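Local coordinates for protein cytochrome P450 monooxygenase (Rhodococcus sp. ECU0066, PDB 6KBH) that probably catalyses monooxygenation as a self-sufficient P450, carrying heme, flavin mononucleotide and a 2Fe-2S cluster in a single chain, at residues E153-R158 with A188-G193; L159-V164 with T411-H416. All coordinates share one frame; numbering follows the deposited sequence.

Contact 1: E153-R158 with A188-G193; sequences EPMVRR and ALHFLG
Met155 and Arg158, on one side of helix 153-164, meet His190 near the end of helix 183-192 in a small helix-helix contact at the surface of the heme domain. The two segments bury 146 Å² between them, and the closest pair of CA atoms, Met155 and His190, lies 8.0 Å apart. Methionine does most of the touching. Its CG sits 4.2 Å from the centroid of the His190 ring, 30° off the ring normal, an off-centre CH-pi contact. The chain then bends at chi2 (-90°) and again at chi3, which brings SD to 3.7 Å from His190 CB and sets CE against the same carbon. A long unbranched thioether suits this place because its bends carry CG to the ring and SD and CE to the CB of His190. Shortening Met155 to an alanine would probably strip one side of the imidazole of its CG and thioether contacts and open a gap between the helices. Arg158, one turn later, crosses His190 at about a right angle, the guanidinium and imidazole planes 86° apart. His190 NE2 lies at the edge of the guanidinium, 3.8 Å from Arg158 NH2, a touch rather than a bond. The stronger hold on this arginine is its salt bridge to Glu162 on the same helix. Histidine, partly polar and partly flat, suits a partly exposed place where hydrocarbon borders a charge; its other neighbours include Met199 and Glu196. Position and sequence order match the packing of helices D and E in the four-helix core of cytochromes P450.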
# COMPACT_ATOMS: atom_id res chain seq x y z
N GLU A 153 -2.44 3.96 16.56
CA GLU A 153 -2.79 2.55 16.44
C GLU A 153 -3.28 1.91 17.73
O GLU A 153 -4.17 1.04 17.65
CB GLU A 153 -1.59 1.76 15.88
CG GLU A 153 -1.91 0.31 15.58
CD GLU A 153 -0.88 -0.36 14.69
OE1 GLU A 153 0.01 0.35 14.17
OE2 GLU A 153 -0.96 -1.59 14.52
N PRO A 154 -2.78 2.25 18.93
CA PRO A 154 -3.40 1.69 20.14
C PRO A 154 -4.81 2.20 20.38
O PRO A 154 -5.64 1.46 20.92
CB PRO A 154 -2.45 2.14 21.26
CG PRO A 154 -1.15 2.39 20.58
CD PRO A 154 -1.52 2.95 19.24
N MET A 155 -5.11 3.44 19.99
CA MET A 155 -6.43 4.01 20.25
C MET A 155 -7.52 3.29 19.47
O MET A 155 -8.60 3.02 20.02
CB MET A 155 -6.42 5.50 19.91
CG MET A 155 -7.79 6.17 19.88
SD MET A 155 -8.58 6.10 18.26
CE MET A 155 -7.40 6.99 17.25
N VAL A 156 -7.26 2.97 18.20
CA VAL A 156 -8.28 2.31 17.39
C VAL A 156 -8.45 0.86 17.82
O VAL A 156 -9.56 0.32 17.77
CB VAL A 156 -7.93 2.44 15.90
CG1 VAL A 156 -6.48 2.10 15.66
CG2 VAL A 156 -8.84 1.56 15.04
N ARG A 157 -7.37 0.20 18.24
CA ARG A 157 -7.49 -1.16 18.77
C ARG A 157 -8.33 -1.18 20.04
O ARG A 157 -9.12 -2.10 20.26
CB ARG A 157 -6.11 -1.75 19.02
CG ARG A 157 -5.34 -2.08 17.75
CD ARG A 157 -4.01 -2.73 18.07
NE ARG A 157 -3.30 -3.13 16.86
CZ ARG A 157 -3.51 -4.28 16.22
NH1 ARG A 157 -4.42 -5.13 16.68
NH2 ARG A 157 -2.83 -4.57 15.13
N ARG A 158 -8.15 -0.17 20.90
CA ARG A 158 -8.99 -0.05 22.09
C ARG A 158 -10.45 0.12 21.71
O ARG A 158 -11.33 -0.58 22.22
CB ARG A 158 -8.51 1.13 22.94
CG ARG A 158 -9.32 1.35 24.22
CD ARG A 158 -8.81 2.55 25.01
NE ARG A 158 -9.14 3.83 24.39
CZ ARG A 158 -10.30 4.46 24.55
NH1 ARG A 158 -11.24 3.94 25.31
NH2 ARG A 158 -10.51 5.62 23.94
N ALA A 188 -11.94 9.22 14.36
CA ALA A 188 -11.79 10.49 13.66
C ALA A 188 -11.71 11.63 14.67
O ALA A 188 -10.85 12.51 14.56
CB ALA A 188 -12.94 10.71 12.68
N LEU A 189 -12.57 11.61 15.68
CA LEU A 189 -12.48 12.61 16.74
C LEU A 189 -11.12 12.54 17.44
O LEU A 189 -10.49 13.57 17.70
CB LEU A 189 -13.62 12.44 17.73
CG LEU A 189 -14.98 12.78 17.11
CD1 LEU A 189 -16.11 12.31 18.00
CD2 LEU A 189 -15.09 14.27 16.84
N HIS A 190 -10.64 11.32 17.71
CA HIS A 190 -9.33 11.18 18.34
C HIS A 190 -8.20 11.60 17.40
O HIS A 190 -7.21 12.19 17.83
CB HIS A 190 -9.12 9.74 18.82
CG HIS A 190 -9.75 9.45 20.15
ND1 HIS A 190 -9.39 10.10 21.30
CD2 HIS A 190 -10.72 8.57 20.50
CE1 HIS A 190 -10.11 9.64 22.31
NE2 HIS A 190 -10.92 8.71 21.85
N PHE A 191 -8.33 11.29 16.10
CA PHE A 191 -7.34 11.76 15.13
C PHE A 191 -7.29 13.28 15.08
O PHE A 191 -6.22 13.86 14.85
CB PHE A 191 -7.64 11.19 13.74
CG PHE A 191 -6.76 11.75 12.66
CD1 PHE A 191 -5.48 11.25 12.46
CD2 PHE A 191 -7.20 12.77 11.84
CE1 PHE A 191 -4.66 11.76 11.47
CE2 PHE A 191 -6.39 13.29 10.85
CZ PHE A 191 -5.12 12.79 10.67
N LEU A 192 -8.43 13.93 15.28
CA LEU A 192 -8.51 15.38 15.16
C LEU A 192 -7.93 16.07 16.39
O LEU A 192 -7.50 17.23 16.30
CB LEU A 192 -9.97 15.78 14.95
CG LEU A 192 -10.62 15.71 13.55
CD1 LEU A 192 -10.45 17.02 12.80
CD2 LEU A 192 -10.14 14.55 12.70
N GLY A 193 -7.90 15.39 17.53
CA GLY A 193 -7.34 15.94 18.75
C GLY A 193 -8.33 16.59 19.69
O GLY A 193 -7.91 17.38 20.54

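Contact 2: L159-V164 with T411-H416; sequences LTREYV and TRRLPH
Arg413, from segment 411-416, reaches across to Val164 and Arg161 on helix 153-164, and its guanidinium is the centre of the contact. The methyl CG2 of Val164 lies over one face of that group, 4.2 Å above its plane and offset toward the rim, while the other methyl, CG1, packs against NH1. With CG2 anti to the backbone N, CG1 falls between N and the carbonyl carbon, and the two branches together offer a compact nonpolar surface to the flat cation. Arg161 arrives from another direction: its guanidinium plane stands 81° from that of Arg413, and Arg161 NE lies 3.5 Å from Arg413 NH1. A bend at chi3 (-36°) leaves CG, CD and NE of Arg161 all beside that nitrogen while the rest of its guanidinium turns away.

What probably allows two like charges so near is the next shell. Glu409, one turn earlier on helix 396-413, makes salt bridges through OE2 to both Arg413 NH1 and Arg161 NE, and Val164 packs on the same glutamate. Glu450 takes Arg413 NE from another part of the chain. Arginine suits this position because its several N-H groups can serve two carboxylates at once while its flat face still accepts a methyl group.

The segments bury 171 Å² in all, and Arg413 itself is buried. With two acids serving it, the cation is likely to be well compensated; the shared carboxylate probably offsets the repulsion between the arginines and ties the two helices together.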
# COMPACT_ATOMS: atom_id res chain seq x y z
N LEU A 159 -10.74 1.06 20.80
CA LEU A 159 -12.12 1.35 20.45
C LEU A 159 -12.76 0.21 19.66
O LEU A 159 -13.96 -0.06 19.83
CB LEU A 159 -12.19 2.65 19.65
CG LEU A 159 -11.86 3.92 20.43
CD1 LEU A 159 -11.74 5.11 19.50
CD2 LEU A 159 -12.91 4.17 21.50
N THR A 160 -11.99 -0.46 18.81
CA THR A 160 -12.54 -1.58 18.05
C THR A 160 -13.01 -2.70 18.98
O THR A 160 -14.00 -3.37 18.70
CB THR A 160 -11.51 -2.11 17.05
OG1 THR A 160 -11.18 -1.07 16.12
CG2 THR A 160 -12.07 -3.29 16.27
N ARG A 161 -12.33 -2.89 20.12
CA ARG A 161 -12.70 -3.96 21.03
C ARG A 161 -13.75 -3.54 22.04
O ARG A 161 -14.65 -4.33 22.35
CB ARG A 161 -11.47 -4.50 21.76
CG ARG A 161 -11.82 -5.17 23.08
CD ARG A 161 -10.70 -6.08 23.50
NE ARG A 161 -10.11 -6.70 22.31
CZ ARG A 161 -8.86 -7.14 22.24
NH1 ARG A 161 -8.07 -7.04 23.30
NH2 ARG A 161 -8.39 -7.68 21.12
N GLU A 162 -13.67 -2.31 22.55
CA GLU A 162 -14.70 -1.79 23.45
C GLU A 162 -16.10 -2.04 22.90
O GLU A 162 -17.05 -2.22 23.67
CB GLU A 162 -14.50 -0.29 23.68
CG GLU A 162 -13.35 0.07 24.60
CD GLU A 162 -13.37 1.53 24.99
OE1 GLU A 162 -14.27 2.26 24.51
OE2 GLU A 162 -12.48 1.96 25.76
N TYR A 163 -16.25 -2.05 21.58
CA TYR A 163 -17.54 -2.26 20.94
C TYR A 163 -17.85 -3.74 20.74
O TYR A 163 -18.96 -4.19 21.04
CB TYR A 163 -17.60 -1.52 19.61
CG TYR A 163 -18.03 -0.07 19.74
CD1 TYR A 163 -19.37 0.26 19.92
CD2 TYR A 163 -17.11 0.96 19.69
CE1 TYR A 163 -19.77 1.58 20.04
CE2 TYR A 163 -17.50 2.28 19.80
CZ TYR A 163 -18.83 2.58 19.98
OH TYR A 163 -19.23 3.90 20.10
N VAL A 164 -16.89 -4.52 20.24
CA VAL A 164 -17.18 -5.90 19.86
C VAL A 164 -17.52 -6.75 21.08
O VAL A 164 -18.31 -7.70 20.99
CB VAL A 164 -16.02 -6.50 19.05
CG1 VAL A 164 -14.74 -6.32 19.77
CG2 VAL A 164 -16.24 -7.98 18.77
N THR A 411 -11.96 -11.51 12.52
CA THR A 411 -11.47 -12.80 12.05
C THR A 411 -10.76 -13.58 13.16
O THR A 411 -10.75 -14.81 13.13
CB THR A 411 -10.52 -12.62 10.87
OG1 THR A 411 -9.34 -11.92 11.29
CG2 THR A 411 -11.21 -11.87 9.75
N ARG A 412 -10.17 -12.88 14.12
CA ARG A 412 -9.57 -13.56 15.27
C ARG A 412 -10.64 -14.18 16.15
O ARG A 412 -10.69 -15.40 16.33
CB ARG A 412 -8.73 -12.58 16.08
CG ARG A 412 -7.41 -12.20 15.44
CD ARG A 412 -6.29 -13.13 15.85
NE ARG A 412 -4.99 -12.60 15.46
CZ ARG A 412 -4.39 -11.58 16.07
NH1 ARG A 412 -4.97 -10.98 17.11
NH2 ARG A 412 -3.21 -11.16 15.65
N ARG A 413 -11.54 -13.35 16.68
CA ARG A 413 -12.44 -13.80 17.74
C ARG A 413 -13.61 -14.61 17.19
O ARG A 413 -13.99 -15.62 17.78
CB ARG A 413 -12.93 -12.60 18.54
CG ARG A 413 -11.81 -11.89 19.30
CD ARG A 413 -12.23 -10.55 19.87
NE ARG A 413 -13.19 -10.67 20.97
CZ ARG A 413 -13.57 -9.66 21.74
NH1 ARG A 413 -13.06 -8.45 21.55
NH2 ARG A 413 -14.44 -9.86 22.72
N LEU A 414 -14.20 -14.19 16.07
CA LEU A 414 -15.41 -14.80 15.53
C LEU A 414 -15.22 -15.32 14.11
O LEU A 414 -15.87 -14.84 13.18
CB LEU A 414 -16.58 -13.82 15.58
CG LEU A 414 -16.75 -12.93 16.81
CD1 LEU A 414 -18.10 -12.24 16.79
CD2 LEU A 414 -16.63 -13.77 18.06
N PRO A 415 -14.34 -16.31 13.91
CA PRO A 415 -14.24 -16.92 12.57
C PRO A 415 -15.46 -17.75 12.21
O PRO A 415 -15.71 -17.97 11.02
CB PRO A 415 -12.98 -17.79 12.67
CG PRO A 415 -12.31 -17.39 13.95
CD PRO A 415 -13.41 -16.95 14.85
N HIS A 416 -16.21 -18.23 13.20
CA HIS A 416 -17.42 -19.01 13.00
C HIS A 416 -18.65 -18.14 12.77
O HIS A 416 -19.79 -18.60 12.92
CB HIS A 416 -17.65 -19.93 14.21
CG HIS A 416 -17.92 -19.19 15.48
ND1 HIS A 416 -17.16 -18.12 15.89
CD2 HIS A 416 -18.86 -19.38 16.43
CE1 HIS A 416 -17.63 -17.67 17.04
NE2 HIS A 416 -18.66 -18.42 17.39

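Both contacts use helix 153-164: contact 1 takes its first half and contact 2 its second, their centres about 17 Å apart on the same side of the chain's centre. Along the chain the segments alternate, 153-158, 159-164, 188-193 and then 411-416, so one helix joins a neighbour close in sequence to a segment 247 residues further on. The two meet where His190 CD2 of contact 1 lies 3.7 Å from Leu159 CD1 of contact 2. A surface packing and a buried ionic contact thus follow one another along the same helix. Helix 396-413 follows the heme ligand Cys393, so the pair ties early and late parts of the P450 domain together.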